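AGR_C_1268p (Agrobacterium tumefaciens str. C58, PDB 2GHS) probably acts as a metal-dependent gluconolactonase of the SMP-30/regucalcin family, opening sugar lactones with the help of one bound divalent cation. Local coordinates at residues T151-I163 with L174-F186. Residues are numbered along the deposited sequence; the frame is centred on the assembly and turned at random.
With EDO (1,2-ethanediol), chain D.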
# COMPACT_ATOMS: atom_id res chain seq x y z
N THR A 151 -7.86 8.51 2.22
CA THR A 151 -7.79 9.15 3.53
C THR A 151 -8.84 8.50 4.44
O THR A 151 -9.75 7.78 3.96
CB THR A 151 -8.09 10.63 3.47
OG1 THR A 151 -9.44 10.80 3.02
CG2 THR A 151 -7.09 11.36 2.59
N MSE A 152 -8.78 8.76 5.74
CA MSE A 152 -9.68 8.11 6.71
C MSE A 152 -9.73 8.92 7.98
O MSE A 152 -8.79 9.67 8.29
CB MSE A 152 -9.19 6.67 7.02
CG MSE A 152 -7.82 6.63 7.61
SE MSE A 152 -7.31 4.77 7.88
CE MSE A 152 -8.39 4.36 9.41
N GLY A 153 -10.81 8.79 8.74
CA GLY A 153 -10.78 9.34 10.11
C GLY A 153 -9.70 8.60 10.87
O GLY A 153 -9.48 7.40 10.65
N ARG A 154 -9.01 9.28 11.79
CA ARG A 154 -7.94 8.63 12.54
C ARG A 154 -8.45 7.45 13.39
O ARG A 154 -7.67 6.55 13.67
CB ARG A 154 -7.22 9.65 13.42
CG ARG A 154 -6.41 10.66 12.63
CD ARG A 154 -5.85 11.75 13.49
NE ARG A 154 -5.19 12.80 12.70
CZ ARG A 154 -3.95 12.68 12.22
NH1 ARG A 154 -3.21 11.62 12.45
NH2 ARG A 154 -3.43 13.65 11.52
N LYS A 155 -9.73 7.46 13.77
CA LYS A 155 -10.35 6.38 14.55
C LYS A 155 -11.21 5.49 13.65
O LYS A 155 -12.04 4.74 14.13
CB LYS A 155 -11.16 6.92 15.74
CG LYS A 155 -10.43 7.87 16.67
CD LYS A 155 -11.38 8.53 17.67
CE LYS A 155 -10.69 9.45 18.69
NZ LYS A 155 -11.71 10.13 19.56
N ALA A 156 -10.98 5.56 12.35
CA ALA A 156 -11.83 4.91 11.35
C ALA A 156 -13.33 5.23 11.45
O ALA A 156 -14.19 4.37 11.18
CB ALA A 156 -11.61 3.41 11.40
N GLU A 157 -13.64 6.47 11.81
CA GLU A 157 -15.00 6.93 11.89
C GLU A 157 -15.76 6.56 10.61
O GLU A 157 -15.27 6.72 9.50
CB GLU A 157 -15.00 8.45 12.08
CG GLU A 157 -14.50 8.89 13.48
CD GLU A 157 -13.01 9.22 13.57
OE1 GLU A 157 -12.20 8.67 12.78
OE2 GLU A 157 -12.63 10.04 14.45
N THR A 158 -16.97 6.05 10.77
CA THR A 158 -17.70 5.51 9.63
C THR A 158 -17.86 6.55 8.54
O THR A 158 -18.40 7.62 8.76
CB THR A 158 -19.06 4.97 10.04
OG1 THR A 158 -18.87 3.96 11.04
CG2 THR A 158 -19.73 4.35 8.85
N GLY A 159 -17.41 6.20 7.33
CA GLY A 159 -17.61 7.08 6.19
C GLY A 159 -16.82 8.37 6.11
O GLY A 159 -17.08 9.21 5.25
N ALA A 160 -15.83 8.54 6.99
CA ALA A 160 -15.10 9.81 7.08
C ALA A 160 -14.06 9.96 5.98
O ALA A 160 -13.53 11.07 5.73
CB ALA A 160 -14.44 9.95 8.47
N GLY A 161 -13.71 8.85 5.36
CA GLY A 161 -12.65 8.83 4.33
C GLY A 161 -13.11 8.95 2.89
O GLY A 161 -14.30 8.90 2.59
N SER A 162 -12.14 9.12 2.02
CA SER A 162 -12.31 9.31 0.58
C SER A 162 -11.10 8.75 -0.18
O SER A 162 -10.06 8.45 0.43
CB SER A 162 -12.39 10.80 0.27
OG SER A 162 -13.46 11.39 1.00
N ILE A 163 -11.25 8.63 -1.48
CA ILE A 163 -10.16 8.33 -2.41
C ILE A 163 -10.09 9.50 -3.37
O ILE A 163 -11.09 9.92 -3.97
CB ILE A 163 -10.33 7.00 -3.14
CG1 ILE A 163 -10.21 5.89 -2.10
CG2 ILE A 163 -9.27 6.83 -4.22
CD1 ILE A 163 -10.47 4.49 -2.64
N LEU A 174 -12.54 11.13 -5.99
CA LEU A 174 -13.11 10.07 -6.81
C LEU A 174 -14.25 9.33 -6.11
O LEU A 174 -15.28 9.05 -6.74
CB LEU A 174 -12.05 9.04 -7.19
CG LEU A 174 -10.92 9.53 -8.07
CD1 LEU A 174 -10.11 8.36 -8.56
CD2 LEU A 174 -11.41 10.36 -9.23
N PHE A 175 -14.04 8.99 -4.84
CA PHE A 175 -14.96 8.16 -4.06
C PHE A 175 -15.06 8.71 -2.66
O PHE A 175 -14.06 9.11 -2.06
CB PHE A 175 -14.49 6.69 -4.06
CG PHE A 175 -14.43 6.10 -5.43
CD1 PHE A 175 -15.61 5.80 -6.10
CD2 PHE A 175 -13.23 5.87 -6.06
CE1 PHE A 175 -15.57 5.31 -7.38
CE2 PHE A 175 -13.20 5.37 -7.37
CZ PHE A 175 -14.39 5.10 -8.00
N ALA A 176 -16.28 8.77 -2.14
CA ALA A 176 -16.53 9.29 -0.80
C ALA A 176 -17.11 8.22 0.12
O ALA A 176 -17.40 7.09 -0.30
CB ALA A 176 -17.48 10.45 -0.88
N ASP A 177 -17.27 8.58 1.39
CA ASP A 177 -18.00 7.78 2.35
C ASP A 177 -17.35 6.42 2.55
O ASP A 177 -18.02 5.42 2.66
CB ASP A 177 -19.46 7.60 1.91
CG ASP A 177 -20.21 8.93 1.81
OD1 ASP A 177 -19.97 9.88 2.61
OD2 ASP A 177 -21.07 9.03 0.90
N ILE A 178 -16.01 6.40 2.61
CA ILE A 178 -15.25 5.17 2.84
C ILE A 178 -14.64 5.23 4.24
O ILE A 178 -13.98 6.21 4.60
CB ILE A 178 -14.12 5.01 1.79
CG1 ILE A 178 -14.71 4.82 0.40
CG2 ILE A 178 -13.14 3.83 2.15
CD1 ILE A 178 -13.71 5.07 -0.73
N SER A 179 -14.80 4.16 5.02
CA SER A 179 -14.25 4.18 6.37
C SER A 179 -12.74 3.93 6.41
O SER A 179 -12.03 4.62 7.14
CB SER A 179 -14.98 3.16 7.25
OG SER A 179 -16.39 3.47 7.35
N ILE A 180 -12.28 2.91 5.68
CA ILE A 180 -10.87 2.56 5.59
C ILE A 180 -10.56 2.21 4.15
O ILE A 180 -10.77 1.06 3.70
CB ILE A 180 -10.45 1.39 6.51
CG1 ILE A 180 -10.86 1.66 7.98
CG2 ILE A 180 -8.93 1.13 6.38
CD1 ILE A 180 -10.79 0.42 8.82
N PRO A 181 -10.04 3.20 3.40
CA PRO A 181 -9.70 2.88 2.00
C PRO A 181 -8.50 1.99 1.90
O PRO A 181 -7.54 2.12 2.67
CB PRO A 181 -9.44 4.26 1.38
CG PRO A 181 -9.08 5.11 2.49
CD PRO A 181 -9.71 4.60 3.73
N ASN A 182 -8.55 1.02 1.00
CA ASN A 182 -7.45 0.07 0.86
C ASN A 182 -7.50 -0.63 -0.47
O ASN A 182 -8.34 -0.30 -1.33
CB ASN A 182 -7.51 -0.92 2.05
CG ASN A 182 -6.33 -0.79 3.00
OD1 ASN A 182 -5.18 -0.68 2.56
ND2 ASN A 182 -6.61 -0.94 4.33
N SER A 183 -6.59 -1.59 -0.65
CA SER A 183 -6.50 -2.40 -1.87
C SER A 183 -6.45 -1.67 -3.16
O SER A 183 -6.89 -2.18 -4.19
CB SER A 183 -7.64 -3.43 -1.89
OG SER A 183 -7.47 -4.42 -2.92
N ILE A 184 -5.92 -0.45 -3.13
CA ILE A 184 -5.79 0.34 -4.36
C ILE A 184 -4.71 -0.23 -5.27
O ILE A 184 -3.53 -0.38 -4.87
CB ILE A 184 -5.53 1.81 -4.04
CG1 ILE A 184 -6.72 2.42 -3.25
CG2 ILE A 184 -5.31 2.58 -5.31
CD1 ILE A 184 -6.38 3.82 -2.74
N CYS A 185 -5.13 -0.61 -6.47
CA CYS A 185 -4.19 -1.09 -7.47
C CYS A 185 -4.86 -1.09 -8.83
O CYS A 185 -6.03 -0.75 -8.96
CB CYS A 185 -3.66 -2.50 -7.12
SG CYS A 185 -4.90 -3.76 -7.01
N PHE A 186 -4.11 -1.41 -9.86
CA PHE A 186 -4.54 -1.22 -11.23
C PHE A 186 -4.21 -2.41 -12.13
O PHE A 186 -3.20 -3.08 -11.95
CB PHE A 186 -3.90 0.05 -11.84
CG PHE A 186 -4.16 1.26 -11.00
CD1 PHE A 186 -5.40 1.88 -11.02
CD2 PHE A 186 -3.18 1.75 -10.16
CE1 PHE A 186 -5.64 2.98 -10.17
CE2 PHE A 186 -3.40 2.83 -9.32
CZ PHE A 186 -4.64 3.45 -9.31
C1 EDO D . -5.26 0.96 8.39
O1 EDO D . -4.10 1.80 8.42
C2 EDO D . -4.89 -0.28 7.57
O2 EDO D . -4.55 0.07 6.21
O HOH W 1 -12.86 6.83 8.29
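T151 lays its carbonyl against P181, O to CG 3.1 Å; the compact, puckered ring of this buried proline fits closely there. M152, a selenomethionine, bends at chi3 (-74°) and runs alongside I180, its CE 3.9 Å from I180 CG1; the CB of A156 meets the same methylene. One water accepts from G153 N and donates to the carbonyls of E157 and S179, tying the 153-159 loop to S179. G159, whose positive phi favours glycine, gives its N-H to S179 OG (2.9 Å, 163°). G161 has the carbonyls of T151 and I178 packed where a CB would lie, which suits glycine; I178 N gives a nearly straight N-H bond to G161 O from above that carbonyl's plane, and G161 N returns a weak one to I178 O. L174 and F175 both face I163, a classic beta bulge, and both give their N-H to I163 O. Buried I163 offers a branched apolar chain whose CD1 touches I178 CD1 and reaches tip to tip toward I184 CD1 (4.1 Å). In this beta-propeller fold, strand 147-153 lies beside strand 161-167; the chain turns at D177, and 181-186, carrying the predicted metal ligand N182, pairs with strand 192-197.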